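Adhesion and penetration protein autotransporter (Haemophilus influenzae, PDB 3SYJ) promotes adherence to and invasion of host cells, self-associates to drive bacterial aggregation, and is probably a serine protease. Local coordinates at residues F82-N87 with F473-G478; H92-K97 with H401-K406. All coordinates share one frame; numbering follows the deposited sequence.

In the fold
Both contacts join the N-terminal protease domain of the passenger to the beta-helix that follows it. From the N terminus, the chain runs through strand 79-80 into the loop holding residues 82-87, then into residues 92-97 at strand 96-100. It completes the protease domain and enters the parallel coils of the beta-helix. Strand 403-407 comes back to residues 92-97 and closes contact 2. Two coils beyond strand 423-427, the turn after strand 471-473 meets residues 82-87 and closes contact 1. Contact 2 is therefore nested inside contact 1. Their centres lie about 13 Å apart, and Arg93 links them through the carbonyl oxygens of Ala84 and Gly86.

Contact 1 of 2, residues F82-N87 with F473-G478; sequences FGAEGN and FGFRGG
A type II beta turn of the beta-helix, Gly474 to Gly477, carries Phe475 onto Gly83 and Ala84 of a protease-domain loop. The turn is closed by the bond from Gly477 N to Gly474 O, 2.9 Å. Phe475 is its second residue. Its CG stands anti to the backbone N (chi1 177°), and the ring lies against the backbone of the loop. Gly83 CA sits over the middle of one ring face, 3.7 Å from the centroid and 13° off the normal. This is a CH-pi contact. Gly83 C follows at 3.6 Å from Phe475 CE1. Gly83 presents bare backbone, so the ring can lie directly on its CA and C. Beside it, Ala84 N comes obliquely to Phe475 CD1 at 3.4 Å. The methyl Ala84 CB adds an apolar touch at 3.8 Å from the same CD1. On the opposite ring face Arg476 CG lies near the rim, and Phe475 CZ lies over the Arg476 guanidinium, toward its rim. That guanidinium reaches back to the protease domain through a salt bridge to Asp50. Asp496 accepts a hydrogen bond from Arg476 N. The loop lies between strands 79-80 and 96-100. The turn joins strand 471-473 to strand 478-481, and Phe475 also bonds through its backbone to Ser453 of the preceding coil.

Contact 2 of 2, residues H92-K97 with H401-K406; sequences HRFTYK and HDRLSK
Arg403 lays its guanidinium flat on one face of the Phe94 ring. The centres are 3.6 Å apart and the planes meet at 15°, a stacked cation-pi pair. Arg403 CZ is offset toward the rim of the ring, and Arg403 NH1 lies over the CB-CG end of Phe94, 3.3 Å from Phe94 CB. A bend in the arginine chain at chi3 (74°) turns the group onto the ring. The Tyr96 side chain crosses that of Arg403 at about a right angle, and Phe94 CD2 sits over the centre of the Tyr96 ring. Arg403 NH2 donates to Tyr96 OH at 2.9 Å, with the hydroxyl tilted slightly from the guanidinium plane. Glu127 OE1 is the stronger partner of the same hydroxyl. A water lies in the guanidinium plane, accepting from Arg403 NH1 and donating to His92 O, each at 2.8 Å. Further out, Ser423 and Ser425 of strand 423-427 touch Arg403. Lys123 NZ makes a salt bridge to Asp402 OD1 and a hydrogen bond to Arg403 O. The stack sets the tilt of the guanidinium, and its bonds probably limit rotation in plane. The arginine's charge rests on the Phe94 face, and Glu127, one hydroxyl away, would partly balance it.

Contact 1 of 2, residues F82-N87 with F473-G478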
# COMPACT_ATOMS: atom_id res chain seq x y z
N PHE A 82 -42.08 36.82 -23.16
CA PHE A 82 -40.68 36.51 -23.42
C PHE A 82 -40.31 35.16 -22.85
O PHE A 82 -41.07 34.58 -22.08
CB PHE A 82 -39.78 37.58 -22.80
CG PHE A 82 -40.09 38.98 -23.26
CD1 PHE A 82 -39.48 39.49 -24.40
CD2 PHE A 82 -40.97 39.78 -22.56
CE1 PHE A 82 -39.76 40.78 -24.83
CE2 PHE A 82 -41.26 41.06 -22.98
CZ PHE A 82 -40.64 41.56 -24.12
N GLY A 83 -39.14 34.66 -23.23
CA GLY A 83 -38.64 33.42 -22.68
C GLY A 83 -38.42 32.36 -23.74
O GLY A 83 -38.00 32.67 -24.86
N ALA A 84 -38.72 31.12 -23.39
CA ALA A 84 -38.52 30.01 -24.29
C ALA A 84 -39.86 29.53 -24.85
O ALA A 84 -40.92 29.84 -24.30
CB ALA A 84 -37.80 28.89 -23.59
N GLU A 85 -39.79 28.78 -25.94
CA GLU A 85 -40.98 28.26 -26.60
C GLU A 85 -41.54 27.13 -25.77
O GLU A 85 -40.81 26.49 -25.01
CB GLU A 85 -40.61 27.70 -27.98
CG GLU A 85 -39.84 26.38 -27.92
CD GLU A 85 -39.38 25.89 -29.29
OE1 GLU A 85 -39.78 26.49 -30.30
OE2 GLU A 85 -38.61 24.91 -29.35
N GLY A 86 -42.83 26.87 -25.89
CA GLY A 86 -43.39 25.67 -25.29
C GLY A 86 -44.42 25.88 -24.20
O GLY A 86 -44.76 27.00 -23.86
N ASN A 87 -44.90 24.78 -23.64
CA ASN A 87 -46.01 24.85 -22.71
C ASN A 87 -45.73 24.26 -21.33
O ASN A 87 -46.66 23.91 -20.61
CB ASN A 87 -47.25 24.20 -23.35
CG ASN A 87 -47.80 25.02 -24.51
OD1 ASN A 87 -47.83 26.25 -24.45
ND2 ASN A 87 -48.24 24.35 -25.57
N PHE A 473 -38.22 28.15 -10.66
CA PHE A 473 -37.17 28.66 -11.53
C PHE A 473 -37.71 28.73 -12.96
O PHE A 473 -37.90 27.71 -13.63
CB PHE A 473 -35.93 27.76 -11.47
CG PHE A 473 -35.37 27.59 -10.09
CD1 PHE A 473 -34.34 28.39 -9.64
CD2 PHE A 473 -35.88 26.62 -9.23
CE1 PHE A 473 -33.82 28.23 -8.36
CE2 PHE A 473 -35.36 26.46 -7.95
CZ PHE A 473 -34.33 27.26 -7.52
N GLY A 474 -37.99 29.95 -13.42
CA GLY A 474 -38.47 30.13 -14.77
C GLY A 474 -37.35 30.13 -15.78
O GLY A 474 -36.29 29.56 -15.55
N PHE A 475 -37.59 30.79 -16.91
CA PHE A 475 -36.63 30.92 -18.00
C PHE A 475 -35.28 31.39 -17.50
O PHE A 475 -35.16 32.51 -17.00
CB PHE A 475 -37.17 31.93 -19.02
CG PHE A 475 -36.24 32.21 -20.17
CD1 PHE A 475 -36.09 31.29 -21.19
CD2 PHE A 475 -35.55 33.42 -20.25
CE1 PHE A 475 -35.25 31.56 -22.27
CE2 PHE A 475 -34.71 33.69 -21.33
CZ PHE A 475 -34.56 32.76 -22.34
N ARG A 476 -34.28 30.51 -17.61
CA ARG A 476 -32.89 30.79 -17.22
C ARG A 476 -32.63 30.84 -15.70
O ARG A 476 -31.50 31.03 -15.25
CB ARG A 476 -32.32 32.01 -17.95
CG ARG A 476 -32.05 31.72 -19.41
CD ARG A 476 -31.55 32.96 -20.13
NE ARG A 476 -31.45 32.71 -21.57
CZ ARG A 476 -31.17 33.65 -22.46
NH1 ARG A 476 -30.98 34.91 -22.07
NH2 ARG A 476 -31.10 33.34 -23.74
N GLY A 477 -33.69 30.65 -14.92
CA GLY A 477 -33.57 30.47 -13.49
C GLY A 477 -32.78 31.55 -12.79
O GLY A 477 -32.88 32.73 -13.14
N GLY A 478 -31.98 31.13 -11.81
CA GLY A 478 -31.30 32.02 -10.88
C GLY A 478 -30.92 31.24 -9.63
O GLY A 478 -31.02 30.01 -9.60

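Contact 2 of 2, residues H92-K97 with H401-K406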
# COMPACT_ATOMS: atom_id res chain seq x y z
N HIS A 92 -44.12 29.68 -16.12
CA HIS A 92 -44.93 30.81 -15.69
C HIS A 92 -44.71 32.03 -16.57
O HIS A 92 -44.38 33.12 -16.08
CB HIS A 92 -44.62 31.17 -14.23
CG HIS A 92 -45.02 30.10 -13.26
ND1 HIS A 92 -46.21 30.13 -12.58
CD2 HIS A 92 -44.39 28.96 -12.88
CE1 HIS A 92 -46.30 29.06 -11.81
NE2 HIS A 92 -45.21 28.34 -11.97
N ARG A 93 -44.88 31.85 -17.88
CA ARG A 93 -44.70 32.97 -18.79
C ARG A 93 -45.64 34.12 -18.40
O ARG A 93 -46.79 33.90 -18.00
CB ARG A 93 -44.91 32.55 -20.24
CG ARG A 93 -44.12 33.39 -21.22
CD ARG A 93 -44.43 33.03 -22.67
NE ARG A 93 -43.67 31.87 -23.13
CZ ARG A 93 -44.23 30.75 -23.56
NH1 ARG A 93 -45.55 30.62 -23.58
NH2 ARG A 93 -43.46 29.75 -23.96
N PHE A 94 -45.14 35.34 -18.48
CA PHE A 94 -45.88 36.50 -18.01
C PHE A 94 -46.33 37.37 -19.17
O PHE A 94 -45.58 37.62 -20.10
CB PHE A 94 -45.01 37.29 -17.03
CG PHE A 94 -45.75 38.39 -16.33
CD1 PHE A 94 -46.59 38.12 -15.26
CD2 PHE A 94 -45.58 39.71 -16.72
CE1 PHE A 94 -47.27 39.13 -14.61
CE2 PHE A 94 -46.25 40.73 -16.07
CZ PHE A 94 -47.09 40.44 -15.01
N THR A 95 -47.58 37.84 -19.10
CA THR A 95 -48.12 38.70 -20.13
C THR A 95 -47.89 40.16 -19.78
O THR A 95 -48.52 40.70 -18.87
CB THR A 95 -49.63 38.43 -20.34
OG1 THR A 95 -49.83 37.03 -20.64
CG2 THR A 95 -50.18 39.26 -21.49
N TYR A 96 -46.95 40.80 -20.48
CA TYR A 96 -46.69 42.21 -20.28
C TYR A 96 -47.64 43.03 -21.16
O TYR A 96 -47.66 42.84 -22.37
CB TYR A 96 -45.23 42.55 -20.62
CG TYR A 96 -44.25 41.90 -19.67
CD1 TYR A 96 -43.96 42.47 -18.44
CD2 TYR A 96 -43.63 40.70 -20.00
CE1 TYR A 96 -43.08 41.86 -17.56
CE2 TYR A 96 -42.75 40.10 -19.15
CZ TYR A 96 -42.48 40.68 -17.92
OH TYR A 96 -41.60 40.07 -17.07
N LYS A 97 -48.40 43.93 -20.55
CA LYS A 97 -49.41 44.71 -21.27
C LYS A 97 -48.93 46.08 -21.74
O LYS A 97 -48.31 46.81 -20.99
CB LYS A 97 -50.66 44.92 -20.41
CG LYS A 97 -51.34 43.64 -19.95
CD LYS A 97 -52.40 43.94 -18.89
CE LYS A 97 -52.98 42.66 -18.31
NZ LYS A 97 -54.02 42.93 -17.28
N HIS A 401 -53.08 39.10 -6.55
CA HIS A 401 -53.13 38.98 -8.01
C HIS A 401 -52.20 39.95 -8.74
O HIS A 401 -52.34 40.16 -9.94
CB HIS A 401 -54.56 39.11 -8.55
CG HIS A 401 -55.51 38.09 -8.00
ND1 HIS A 401 -56.72 38.42 -7.43
CD2 HIS A 401 -55.40 36.74 -7.89
CE1 HIS A 401 -57.33 37.33 -7.02
NE2 HIS A 401 -56.55 36.29 -7.28
N ASP A 402 -51.27 40.54 -8.01
CA ASP A 402 -50.28 41.42 -8.61
C ASP A 402 -48.87 40.86 -8.44
O ASP A 402 -48.51 40.39 -7.36
CB ASP A 402 -50.36 42.83 -8.03
CG ASP A 402 -49.26 43.73 -8.57
OD1 ASP A 402 -49.51 44.43 -9.58
OD2 ASP A 402 -48.15 43.73 -8.00
N ARG A 403 -48.09 40.91 -9.51
CA ARG A 403 -46.71 40.45 -9.49
C ARG A 403 -45.76 41.64 -9.39
O ARG A 403 -45.87 42.60 -10.16
CB ARG A 403 -46.40 39.67 -10.77
CG ARG A 403 -45.30 38.63 -10.63
CD ARG A 403 -44.91 38.08 -12.00
NE ARG A 403 -44.15 39.07 -12.74
CZ ARG A 403 -43.39 38.79 -13.80
NH1 ARG A 403 -43.29 37.55 -14.26
NH2 ARG A 403 -42.71 39.77 -14.39
N LEU A 404 -44.83 41.58 -8.44
CA LEU A 404 -43.81 42.61 -8.32
C LEU A 404 -42.59 42.20 -9.14
O LEU A 404 -42.14 41.06 -9.06
CB LEU A 404 -43.44 42.84 -6.84
CG LEU A 404 -42.45 43.96 -6.51
CD1 LEU A 404 -42.70 44.57 -5.13
CD2 LEU A 404 -40.99 43.50 -6.63
N SER A 405 -42.08 43.14 -9.94
CA SER A 405 -40.88 42.93 -10.74
C SER A 405 -39.65 43.53 -10.07
O SER A 405 -39.58 44.74 -9.84
CB SER A 405 -41.05 43.58 -12.11
OG SER A 405 -42.04 42.93 -12.88
N LYS A 406 -38.67 42.69 -9.76
CA LYS A 406 -37.44 43.15 -9.12
C LYS A 406 -36.28 43.06 -10.08
O LYS A 406 -35.92 41.97 -10.54
CB LYS A 406 -37.14 42.35 -7.85
CG LYS A 406 -35.65 42.32 -7.45
CD LYS A 406 -35.25 43.56 -6.66
CE LYS A 406 -33.76 43.56 -6.30
NZ LYS A 406 -32.88 43.83 -7.47
O HOH W 1 -44.19 34.92 -13.89